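Local coordinates for DegV domain-containing protein Cgl2349/cg2579 (Corynebacterium glutamicum, PDB 3EGL), which binds long-chain fatty acids such as palmitate and may take part in lipid transport or fatty acid metabolism, at residues A[137-141]-A[198-202]. Residues are numbered along the deposited sequence.
Sequences SETWI and LAQIR. With PLM (palmitic acid), chain D.
In the six-stranded mixed sheet of this DegV fold, strand 137-141 runs antiparallel (171°) to helix 198-202, which packs on one sheet face with the axes 11.0 Å apart. Build 137-141 extended, with Glu138 CA 8.6 Å from Ala199 CA. Ser137 CB points away, but its O accepts from water 1 at 2.6 Å. Glu138, chi1 m, points toward the helix and salt-bridges Arg202, while its OE1 pairs with Arg173 of the adjacent strand, so the buried carboxylate is shared by two arginines. Thr139 and Ile141 take the other face, where Ile141 CD1 lies 3.2 Å from PLM CD and Thr139 CG2 3.5 Å from PLM CG, at the palmitate tail. Trp140, chi1 m, wedges its indole against the helix: NE1 is 3.8 Å from Leu198 CD1, and CH2 is 3.9 Å from Ala199 CA. Arg202, chi1 t and chi2 p, extends across toward the Ser137 end; its NH2 donates to water 1 (3.0 Å), and its NE to Glu138 OE2 at 2.8 Å, nearly linear at 173°.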
loop_
_atom_site.group_PDB
_atom_site.type_symbol
_atom_site.label_atom_id
_atom_site.label_comp_id
_atom_site.label_asym_id
_atom_site.label_seq_id
_atom_site.Cartn_x
_atom_site.Cartn_y
_atom_site.Cartn_z
ATOM N N SER A 137 10.920 -0.993 2.203
ATOM C CA SER A 137 10.154 -0.720 1.005
ATOM C C SER A 137 10.211 0.750 0.579
ATOM O O SER A 137 10.595 1.638 1.343
ATOM C CB SER A 137 8.694 -1.153 1.196
ATOM O OG SER A 137 8.001 -0.280 2.099
ATOM N N GLU A 138 9.802 0.995 -0.651
ATOM C CA GLU A 138 9.591 2.334 -1.150
ATOM C C GLU A 138 8.343 2.278 -1.995
ATOM O O GLU A 138 7.997 1.243 -2.539
ATOM C CB GLU A 138 10.763 2.812 -2.015
ATOM C CG GLU A 138 12.168 2.791 -1.370
ATOM C CD GLU A 138 12.374 3.885 -0.328
ATOM O OE1 GLU A 138 11.505 4.771 -0.242
ATOM O OE2 GLU A 138 13.394 3.857 0.407
ATOM N N THR A 139 7.679 3.420 -2.114
ATOM C CA THR A 139 6.471 3.539 -2.932
ATOM C C THR A 139 6.580 4.823 -3.740
ATOM O O THR A 139 6.653 5.927 -3.168
ATOM C CB THR A 139 5.172 3.520 -2.038
ATOM O OG1 THR A 139 5.074 2.252 -1.369
ATOM C CG2 THR A 139 3.893 3.734 -2.854
ATOM N N TRP A 140 6.588 4.662 -5.061
ATOM C CA TRP A 140 6.527 5.784 -5.983
ATOM C C TRP A 140 5.237 5.732 -6.789
ATOM O O TRP A 140 4.694 4.648 -7.015
ATOM C CB TRP A 140 7.702 5.769 -6.965
ATOM C CG TRP A 140 9.068 5.937 -6.375
ATOM C CD1 TRP A 140 9.683 7.104 -6.096
ATOM C CD2 TRP A 140 10.018 4.892 -6.034
ATOM N NE1 TRP A 140 10.952 6.875 -5.615
ATOM C CE2 TRP A 140 11.188 5.532 -5.565
ATOM C CE3 TRP A 140 9.997 3.488 -6.095
ATOM C CZ2 TRP A 140 12.335 4.824 -5.153
ATOM C CZ3 TRP A 140 11.150 2.786 -5.690
ATOM C CH2 TRP A 140 12.290 3.466 -5.211
ATOM N N ILE A 141 4.748 6.897 -7.222
ATOM C CA ILE A 141 3.538 6.970 -8.069
ATOM C C ILE A 141 3.762 7.973 -9.182
ATOM O O ILE A 141 4.225 9.106 -8.953
ATOM C CB ILE A 141 2.262 7.427 -7.295
ATOM C CG1 ILE A 141 2.183 6.769 -5.930
ATOM C CG2 ILE A 141 0.935 7.102 -8.083
ATOM C CD1 ILE A 141 1.224 7.513 -5.010
ATOM N N LEU A 198 15.686 6.274 -9.958
ATOM C CA LEU A 198 15.576 6.215 -8.502
ATOM C C LEU A 198 15.582 4.785 -7.955
ATOM O O LEU A 198 16.289 4.500 -6.963
ATOM C CB LEU A 198 14.324 6.985 -8.006
ATOM C CG LEU A 198 14.266 8.506 -8.323
ATOM C CD1 LEU A 198 12.873 9.050 -8.100
ATOM C CD2 LEU A 198 15.355 9.377 -7.554
ATOM N N ALA A 199 14.814 3.887 -8.590
ATOM C CA ALA A 199 14.733 2.502 -8.088
ATOM C C ALA A 199 16.079 1.811 -8.246
ATOM O O ALA A 199 16.542 1.114 -7.342
ATOM C CB ALA A 199 13.650 1.710 -8.816
ATOM N N GLN A 200 16.712 2.053 -9.390
ATOM C CA GLN A 200 18.034 1.538 -9.643
ATOM C C GLN A 200 19.055 1.989 -8.607
ATOM O O GLN A 200 19.766 1.155 -8.062
ATOM C CB GLN A 200 18.498 1.860 -11.063
ATOM C CG GLN A 200 19.644 0.992 -11.449
ATOM C CD GLN A 200 20.109 1.177 -12.875
ATOM O OE1 GLN A 200 19.294 1.299 -13.797
ATOM N NE2 GLN A 200 21.439 1.170 -13.077
ATOM N N ILE A 201 19.133 3.289 -8.315
ATOM C CA ILE A 201 20.035 3.751 -7.237
ATOM C C ILE A 201 19.714 3.006 -5.930
ATOM O O ILE A 201 20.621 2.575 -5.240
ATOM C CB ILE A 201 19.899 5.281 -6.920
ATOM C CG1 ILE A 201 19.824 6.163 -8.198
ATOM C CG2 ILE A 201 20.952 5.738 -5.915
ATOM C CD1 ILE A 201 21.022 6.273 -9.006
ATOM N N ARG A 202 18.420 2.888 -5.610
ATOM C CA ARG A 202 17.959 2.386 -4.331
ATOM C C ARG A 202 18.176 0.893 -4.158
ATOM O O ARG A 202 18.358 0.420 -3.027
ATOM C CB ARG A 202 16.479 2.715 -4.162
ATOM C CG ARG A 202 15.796 2.209 -2.894
ATOM C CD ARG A 202 16.306 2.877 -1.613
ATOM N NE ARG A 202 15.632 2.325 -0.446
ATOM C CZ ARG A 202 15.960 1.181 0.156
ATOM N NH1 ARG A 202 16.962 0.459 -0.296
ATOM N NH2 ARG A 202 15.280 0.755 1.218
HETATM C C1 PLM D . -9.900 7.503 2.904
HETATM O O1 PLM D . -9.308 7.676 3.984
HETATM O O2 PLM D . -10.735 8.353 2.552
HETATM C C2 PLM D . -9.626 6.335 2.004
HETATM C C3 PLM D . -8.187 6.440 1.507
HETATM C C4 PLM D . -7.933 7.437 0.405
HETATM C C5 PLM D . -6.427 7.690 0.424
HETATM C C6 PLM D . -5.965 8.538 -0.734
HETATM C C7 PLM D . -4.477 8.768 -0.595
HETATM C C8 PLM D . -3.790 9.242 -1.885
HETATM C C9 PLM D . -3.643 8.083 -2.873
HETATM C CA PLM D . -2.511 8.308 -3.886
HETATM C CB PLM D . -2.646 7.435 -5.127
HETATM C CC PLM D . -2.614 5.915 -4.907
HETATM C CD PLM D . -1.195 5.382 -5.016
HETATM C CE PLM D . -1.135 3.932 -5.453
HETATM C CF PLM D . -0.631 3.036 -4.318
HETATM C CG PLM D . 0.871 2.763 -4.350
HETATM O O HOH W 1 12.832 1.710 2.658
#